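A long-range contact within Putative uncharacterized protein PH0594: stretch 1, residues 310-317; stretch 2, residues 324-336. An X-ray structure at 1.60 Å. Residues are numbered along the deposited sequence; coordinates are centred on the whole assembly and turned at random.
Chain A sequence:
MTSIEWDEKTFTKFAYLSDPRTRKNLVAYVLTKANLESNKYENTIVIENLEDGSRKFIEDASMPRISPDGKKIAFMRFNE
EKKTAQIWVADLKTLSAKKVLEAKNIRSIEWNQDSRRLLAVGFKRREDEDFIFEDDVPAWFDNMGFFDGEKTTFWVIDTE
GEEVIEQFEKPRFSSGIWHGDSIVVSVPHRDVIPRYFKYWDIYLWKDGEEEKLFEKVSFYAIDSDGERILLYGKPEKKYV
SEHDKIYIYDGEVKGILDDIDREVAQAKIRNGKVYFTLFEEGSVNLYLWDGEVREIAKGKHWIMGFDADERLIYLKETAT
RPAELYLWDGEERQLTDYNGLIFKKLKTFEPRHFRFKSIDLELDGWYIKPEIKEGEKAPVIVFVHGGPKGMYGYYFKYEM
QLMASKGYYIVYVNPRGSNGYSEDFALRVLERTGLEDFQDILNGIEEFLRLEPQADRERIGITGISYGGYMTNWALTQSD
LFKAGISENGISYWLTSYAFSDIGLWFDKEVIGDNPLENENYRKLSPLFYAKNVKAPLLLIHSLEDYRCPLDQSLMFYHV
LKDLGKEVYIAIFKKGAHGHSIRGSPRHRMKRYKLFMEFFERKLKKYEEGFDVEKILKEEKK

Stretch 1 310-317: ERLIYLKE
Stretch 2 (324-336) ELYLWDGEERQLT

Strand 312-317 runs antiparallel to strand 324-328, the axes 4.6 Å apart at closest and 140° between their directions; strand 332-334 returns beside the latter. The strands are extended, Tyr 314 the flattest at phi/psi -157/157. In register, Ile 313 faces Leu 327 (CA-CA 4.4 Å), Tyr 314 faces Tyr 326 (5.3 Å) and Leu 315 faces Leu 325 (4.5 Å). Tyr 314 N bonds Tyr 326 O at 2.9 Å, and Tyr 326 N bonds Tyr 314 O at 2.8 Å; Lys 316 N bonds Glu 324 O and Glu 324 N bonds Lys 316 O, both 3.0 Å. Where the ladder loosens, a water spans Leu 312 N (2.9 Å) and Trp 328 O (2.7 Å).

Tyr 314 (chi1 p) lays its ring over Tyr 326 CB, which sits 3.6 Å from Tyr 314 CE2; Tyr 326 (m) is near parallel but slid aside, centroids 5.9 Å apart. Lys 316 (chi1 t) covers the Tyr 326 ring with CE, 4.0 Å from its centroid. Glu 332 (t, t) clasps both ends: OE1 takes Tyr 314 OH at 2.5 Å, OE2 salt-bridges Lys 316 NZ at 2.7 Å.

On the other face, Ile 313 CG2 meets Leu 327 CD1 at 3.9 Å, while Leu 325 CD1 fits between Ile 313 CD1 (4.2 Å) and Leu 315 CD2 (3.8 Å).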

ATOM      1  N   GLU A 310     -41.590   4.759  29.286  1.00 30.24           N
ATOM      2  CA  GLU A 310     -42.653   3.943  29.773  1.00 31.54           C
ATOM      3  C   GLU A 310     -42.252   2.921  30.754  1.00 31.64           C
ATOM      4  O   GLU A 310     -43.069   2.430  31.605  1.00 29.69           O
ATOM      5  CB  GLU A 310     -43.454   3.290  28.626  1.00 38.05           C
ATOM      6  CG  GLU A 310     -44.076   4.350  27.707  1.00 41.86           C
ATOM      7  CD  GLU A 310     -44.900   3.791  26.538  1.00 51.78           C
ATOM      8  OE1 GLU A 310     -44.888   2.547  26.279  1.00 50.65           O
ATOM      9  OE2 GLU A 310     -45.580   4.636  25.896  1.00 57.37           O
ATOM     10  N   ARG A 311     -41.010   2.496  30.651  1.00 28.58           N
ATOM     11  CA  ARG A 311     -40.491   1.467  31.549  1.00 26.82           C
ATOM     12  C   ARG A 311     -39.263   2.066  32.270  1.00 20.36           C
ATOM     13  O   ARG A 311     -38.722   3.058  31.824  1.00 23.89           O
ATOM     14  CB  ARG A 311     -40.035   0.256  30.724  1.00 35.28           C
ATOM     15  CG  ARG A 311     -41.205  -0.471  29.996  1.00 42.86           C
ATOM     16  CD  ARG A 311     -42.295  -0.958  30.957  1.00 46.92           C
ATOM     17  NE  ARG A 311     -42.283  -2.405  31.194  1.00 60.16           N
ATOM     18  CZ  ARG A 311     -42.532  -3.331  30.248  1.00 62.58           C
ATOM     19  NH1 ARG A 311     -42.786  -2.981  28.967  1.00 63.19           N
ATOM     20  NH2 ARG A 311     -42.503  -4.624  30.574  1.00 59.57           N
ATOM     21  N   LEU A 312     -38.954   1.532  33.417  1.00 22.82           N
ATOM     22  CA  LEU A 312     -37.715   1.933  34.136  1.00 21.48           C
ATOM     23  C   LEU A 312     -36.696   0.733  34.104  1.00 20.99           C
ATOM     24  O   LEU A 312     -36.980  -0.361  34.603  1.00 23.43           O
ATOM     25  CB  LEU A 312     -37.954   2.331  35.590  1.00 21.74           C
ATOM     26  CG  LEU A 312     -36.743   2.614  36.531  1.00 20.41           C
ATOM     27  CD1 LEU A 312     -35.833   3.727  35.976  1.00 22.42           C
ATOM     28  CD2 LEU A 312     -37.305   2.888  37.902  1.00 25.27           C
ATOM     29  N   ILE A 313     -35.521   1.061  33.585  1.00 21.18           N
ATOM     30  CA  ILE A 313     -34.443   0.053  33.511  1.00 19.38           C
ATOM     31  C   ILE A 313     -33.179   0.636  34.108  1.00 18.69           C
ATOM     32  O   ILE A 313     -32.975   1.879  34.087  1.00 19.59           O
ATOM     33  CB  ILE A 313     -34.256  -0.416  32.091  1.00 20.53           C
ATOM     34  CG1 ILE A 313     -34.073   0.707  31.113  1.00 26.53           C
ATOM     35  CG2 ILE A 313     -35.435  -1.306  31.660  1.00 27.17           C
ATOM     36  CD1 ILE A 313     -32.760   0.952  30.533  1.00 26.26           C
ATOM     37  N   TYR A 314     -32.339  -0.263  34.607  1.00 17.02           N
ATOM     38  CA  TYR A 314     -31.089   0.180  35.208  1.00 16.44           C
ATOM     39  C   TYR A 314     -30.053  -0.904  35.203  1.00 18.51           C
ATOM     40  O   TYR A 314     -30.319  -2.084  35.189  1.00 17.80           O
ATOM     41  CB  TYR A 314     -31.380   0.683  36.643  1.00 17.35           C
ATOM     42  CG  TYR A 314     -32.089  -0.244  37.578  1.00 16.94           C
ATOM     43  CD1 TYR A 314     -33.487  -0.208  37.670  1.00 20.39           C
ATOM     44  CD2 TYR A 314     -31.399  -1.144  38.404  1.00 18.18           C
ATOM     45  CE1 TYR A 314     -34.164  -1.029  38.519  1.00 20.63           C
ATOM     46  CE2 TYR A 314     -32.075  -1.988  39.303  1.00 19.84           C
ATOM     47  CZ  TYR A 314     -33.472  -1.875  39.387  1.00 21.21           C
ATOM     48  OH  TYR A 314     -34.142  -2.669  40.241  1.00 22.46           O
ATOM     49  N   LEU A 315     -28.822  -0.445  35.274  1.00 16.19           N
ATOM     50  CA  LEU A 315     -27.664  -1.366  35.370  1.00 17.27           C
ATOM     51  C   LEU A 315     -27.225  -1.408  36.840  1.00 20.18           C
ATOM     52  O   LEU A 315     -26.988  -0.345  37.431  1.00 19.88           O
ATOM     53  CB  LEU A 315     -26.505  -0.798  34.553  1.00 16.73           C
ATOM     54  CG  LEU A 315     -26.504  -0.849  33.043  1.00 17.95           C
ATOM     55  CD1 LEU A 315     -25.351  -0.167  32.358  1.00 19.13           C
ATOM     56  CD2 LEU A 315     -26.582  -2.344  32.557  1.00 19.73           C
ATOM     57  N   LYS A 316     -27.101  -2.617  37.408  1.00 17.60           N
ATOM     58  CA  LYS A 316     -26.721  -2.812  38.803  1.00 16.23           C
ATOM     59  C   LYS A 316     -25.409  -3.639  38.797  1.00 16.80           C
ATOM     60  O   LYS A 316     -25.352  -4.716  38.142  1.00 15.14           O
ATOM     61  CB  LYS A 316     -27.794  -3.516  39.559  1.00 17.57           C
ATOM     62  CG  LYS A 316     -27.364  -3.807  41.054  1.00 18.06           C
ATOM     63  CD  LYS A 316     -27.966  -5.045  41.650  1.00 22.36           C
ATOM     64  CE  LYS A 316     -29.478  -5.055  41.658  1.00 21.80           C
ATOM     65  NZ  LYS A 316     -30.032  -6.237  42.409  1.00 22.19           N
ATOM     66  N   GLU A 317     -24.370  -3.098  39.433  1.00 15.48           N
ATOM     67  CA  GLU A 317     -23.145  -3.808  39.698  1.00 17.05           C
ATOM     68  C   GLU A 317     -23.097  -4.136  41.199  1.00 17.28           C
ATOM     69  O   GLU A 317     -23.655  -3.405  41.994  1.00 15.86           O
ATOM     70  CB  GLU A 317     -22.011  -2.902  39.274  1.00 19.15           C
ATOM     71  CG  GLU A 317     -20.637  -3.349  39.479  1.00 22.86           C
ATOM     72  CD  GLU A 317     -19.681  -2.562  38.657  1.00 25.18           C
ATOM     73  OE1 GLU A 317     -18.662  -2.203  39.206  1.00 19.17           O
ATOM     74  OE2 GLU A 317     -19.906  -2.290  37.448  1.00 28.26           O
ATOM     75  N   GLU A 324     -25.162  -5.828  35.337  1.00 14.86           N
ATOM     76  CA  GLU A 324     -26.165  -6.449  34.497  1.00 15.62           C
ATOM     77  C   GLU A 324     -27.361  -5.517  34.466  1.00 15.84           C
ATOM     78  O   GLU A 324     -27.547  -4.681  35.331  1.00 15.79           O
ATOM     79  CB  GLU A 324     -26.602  -7.868  35.001  1.00 15.17           C
ATOM     80  CG  GLU A 324     -25.521  -8.926  35.060  1.00 14.88           C
ATOM     81  CD  GLU A 324     -25.069  -9.502  33.724  1.00 14.52           C
ATOM     82  OE1 GLU A 324     -24.035 -10.213  33.733  1.00 14.54           O
ATOM     83  OE2 GLU A 324     -25.747  -9.292  32.658  1.00 14.34           O
ATOM     84  N   LEU A 325     -28.297  -5.762  33.551  1.00 17.02           N
ATOM     85  CA  LEU A 325     -29.479  -4.907  33.375  1.00 18.24           C
ATOM     86  C   LEU A 325     -30.649  -5.505  34.086  1.00 17.80           C
ATOM     87  O   LEU A 325     -30.850  -6.761  34.137  1.00 18.08           O
ATOM     88  CB  LEU A 325     -29.847  -4.718  31.886  1.00 19.95           C
ATOM     89  CG  LEU A 325     -30.843  -3.615  31.469  1.00 23.17           C
ATOM     90  CD1 LEU A 325     -30.255  -2.207  31.699  1.00 21.31           C
ATOM     91  CD2 LEU A 325     -31.211  -3.924  29.982  1.00 29.00           C
ATOM     92  N   TYR A 326     -31.390  -4.592  34.661  1.00 17.66           N
ATOM     93  CA  TYR A 326     -32.623  -4.868  35.376  1.00 16.56           C
ATOM     94  C   TYR A 326     -33.792  -3.937  35.001  1.00 16.97           C
ATOM     95  O   TYR A 326     -33.642  -2.861  34.411  1.00 17.08           O
ATOM     96  CB  TYR A 326     -32.364  -4.607  36.889  1.00 18.03           C
ATOM     97  CG  TYR A 326     -31.373  -5.544  37.522  1.00 18.39           C
ATOM     98  CD1 TYR A 326     -30.010  -5.420  37.239  1.00 18.32           C
ATOM     99  CD2 TYR A 326     -31.780  -6.606  38.289  1.00 18.35           C
ATOM    100  CE1 TYR A 326     -29.105  -6.317  37.757  1.00 16.96           C
ATOM    101  CE2 TYR A 326     -30.875  -7.534  38.826  1.00 19.92           C
ATOM    102  CZ  TYR A 326     -29.540  -7.366  38.573  1.00 19.45           C
ATOM    103  OH  TYR A 326     -28.648  -8.284  39.062  1.00 21.06           O
ATOM    104  N   LEU A 327     -34.966  -4.445  35.220  1.00 21.50           N
ATOM    105  CA  LEU A 327     -36.216  -3.684  34.954  1.00 24.65           C
ATOM    106  C   LEU A 327     -36.980  -3.591  36.317  1.00 26.76           C
ATOM    107  O   LEU A 327     -36.949  -4.497  37.128  1.00 26.18           O
ATOM    108  CB  LEU A 327     -37.041  -4.410  33.873  1.00 29.09           C
ATOM    109  CG  LEU A 327     -38.544  -4.137  33.635  1.00 31.62           C
ATOM    110  CD1 LEU A 327     -38.848  -2.846  32.911  1.00 33.84           C
ATOM    111  CD2 LEU A 327     -39.123  -5.256  32.776  1.00 31.47           C
ATOM    112  N   TRP A 328     -37.643  -2.454  36.592  1.00 30.52           N
ATOM    113  CA  TRP A 328     -38.429  -2.324  37.814  1.00 33.20           C
ATOM    114  C   TRP A 328     -39.825  -1.953  37.386  1.00 35.56           C
ATOM    115  O   TRP A 328     -40.010  -0.986  36.624  1.00 34.87           O
ATOM    116  CB  TRP A 328     -37.852  -1.270  38.813  1.00 37.08           C
ATOM    117  CG  TRP A 328     -38.550  -1.240  40.165  1.00 34.43           C
ATOM    118  CD1 TRP A 328     -38.264  -1.973  41.319  1.00 32.19           C
ATOM    119  CD2 TRP A 328     -39.679  -0.417  40.509  1.00 40.77           C
ATOM    120  NE1 TRP A 328     -39.122  -1.668  42.340  1.00 41.28           N
ATOM    121  CE2 TRP A 328     -40.049  -0.769  41.892  1.00 37.57           C
ATOM    122  CE3 TRP A 328     -40.414   0.535  39.830  1.00 38.32           C
ATOM    123  CZ2 TRP A 328     -41.094  -0.141  42.556  1.00 45.98           C
ATOM    124  CZ3 TRP A 328     -41.477   1.158  40.512  1.00 46.75           C
ATOM    125  CH2 TRP A 328     -41.793   0.831  41.848  1.00 46.18           C
ATOM    126  N   ASP A 329     -40.777  -2.755  37.827  1.00 41.72           N
ATOM    127  CA  ASP A 329     -42.220  -2.597  37.489  1.00 50.52           C
ATOM    128  C   ASP A 329     -43.076  -2.705  38.748  1.00 47.76           C
ATOM    129  O   ASP A 329     -44.173  -3.249  38.688  1.00 57.68           O
ATOM    130  CB  ASP A 329     -42.660  -3.704  36.482  1.00 47.28           C
ATOM    131  CG  ASP A 329     -42.517  -5.139  37.061  1.00 52.73           C
ATOM    132  OD1 ASP A 329     -42.486  -5.308  38.309  1.00 48.58           O
ATOM    133  OD2 ASP A 329     -42.451  -6.102  36.262  1.00 62.68           O
ATOM    134  N   GLY A 330     -42.570  -2.210  39.885  1.00 45.52           N
ATOM    135  CA  GLY A 330     -43.077  -2.594  41.188  1.00 41.88           C
ATOM    136  C   GLY A 330     -42.232  -3.579  41.956  1.00 45.42           C
ATOM    137  O   GLY A 330     -42.232  -3.556  43.176  1.00 41.31           O
ATOM    138  N   GLU A 331     -41.510  -4.470  41.238  1.00 39.83           N
ATOM    139  CA  GLU A 331     -40.413  -5.224  41.819  1.00 36.18           C
ATOM    140  C   GLU A 331     -39.301  -5.287  40.781  1.00 27.46           C
ATOM    141  O   GLU A 331     -39.565  -5.053  39.619  1.00 29.15           O
ATOM    142  CB  GLU A 331     -40.847  -6.636  42.108  1.00 45.12           C
ATOM    143  CG  GLU A 331     -41.281  -6.852  43.550  1.00 59.02           C
ATOM    144  CD  GLU A 331     -42.286  -7.969  43.647  1.00 71.95           C
ATOM    145  OE1 GLU A 331     -42.158  -8.935  42.850  1.00 74.40           O
ATOM    146  OE2 GLU A 331     -43.216  -7.855  44.489  1.00 86.29           O
ATOM    147  N   GLU A 332     -38.121  -5.620  41.252  1.00 26.13           N
ATOM    148  CA  GLU A 332     -36.937  -5.684  40.387  1.00 25.85           C
ATOM    149  C   GLU A 332     -36.960  -7.036  39.691  1.00 27.64           C
ATOM    150  O   GLU A 332     -37.131  -8.069  40.408  1.00 26.43           O
ATOM    151  CB  GLU A 332     -35.704  -5.588  41.236  1.00 26.04           C
ATOM    152  CG  GLU A 332     -34.400  -5.845  40.463  1.00 24.13           C
ATOM    153  CD  GLU A 332     -33.201  -5.620  41.349  1.00 27.52           C
ATOM    154  OE1 GLU A 332     -32.881  -4.429  41.579  1.00 22.53           O
ATOM    155  OE2 GLU A 332     -32.690  -6.612  41.893  1.00 22.79           O
ATOM    156  N   ARG A 333     -36.736  -7.027  38.371  1.00 24.76           N
ATOM    157  CA  ARG A 333     -36.581  -8.259  37.566  1.00 28.02           C
ATOM    158  C   ARG A 333     -35.207  -8.130  36.906  1.00 21.76           C
ATOM    159  O   ARG A 333     -34.971  -7.162  36.227  1.00 23.67           O
ATOM    160  CB  ARG A 333     -37.647  -8.305  36.453  1.00 31.54           C
ATOM    161  CG  ARG A 333     -37.765  -9.653  35.692  1.00 42.17           C
ATOM    162  CD  ARG A 333     -39.093  -9.855  34.887  1.00 48.09           C
ATOM    163  NE  ARG A 333     -39.053  -9.444  33.461  1.00 50.49           N
ATOM    164  N   GLN A 334     -34.383  -9.152  37.024  1.00 23.43           N
ATOM    165  CA  GLN A 334     -33.133  -9.144  36.244  1.00 23.62           C
ATOM    166  C   GLN A 334     -33.406  -9.462  34.754  1.00 24.01           C
ATOM    167  O   GLN A 334     -34.198 -10.422  34.478  1.00 26.94           O
ATOM    168  CB  GLN A 334     -32.177 -10.107  36.859  1.00 21.11           C
ATOM    169  CG  GLN A 334     -30.752 -10.095  36.193  1.00 21.59           C
ATOM    170  CD  GLN A 334     -29.832 -11.054  36.900  1.00 26.87           C
ATOM    171  OE1 GLN A 334     -30.156 -11.549  37.972  1.00 26.81           O
ATOM    172  NE2 GLN A 334     -28.690 -11.394  36.284  1.00 20.93           N
ATOM    173  N   LEU A 335     -32.924  -8.643  33.844  1.00 21.69           N
ATOM    174  CA  LEU A 335     -33.151  -8.770  32.417  1.00 22.48           C
ATOM    175  C   LEU A 335     -31.999  -9.528  31.795  1.00 23.85           C
ATOM    176  O   LEU A 335     -32.234 -10.205  30.795  1.00 27.09           O
ATOM    177  CB  LEU A 335     -33.329  -7.428  31.613  1.00 21.28           C
ATOM    178  CG  LEU A 335     -34.580  -6.676  32.133  1.00 26.12           C
ATOM    179  CD1 LEU A 335     -34.657  -5.410  31.287  1.00 24.30           C
ATOM    180  CD2 LEU A 335     -35.747  -7.645  31.924  1.00 25.70           C
ATOM    181  N   THR A 336     -30.759  -9.282  32.216  1.00 18.53           N
ATOM    182  CA  THR A 336     -29.600  -9.872  31.448  1.00 18.23           C
ATOM    183  C   THR A 336     -28.806 -10.737  32.428  1.00 17.10           C
ATOM    184  O   THR A 336     -28.765 -10.486  33.656  1.00 17.66           O
ATOM    185  CB  THR A 336     -28.705  -8.874  30.755  1.00 15.90           C
ATOM    186  OG1 THR A 336     -27.956  -8.093  31.710  1.00 16.36           O
ATOM    187  CG2 THR A 336     -29.409  -7.920  29.801  1.00 16.77           C
TER
HETATM  188  O   HOH W   1     -40.774  -0.678  34.092  1.00 39.66           O
HETATM  189  O   HOH W   2     -26.053  -7.246  38.778  0.50 14.60           O
HETATM  190  O   HOH W   3     -29.006  -8.752  41.756  1.00 28.85           O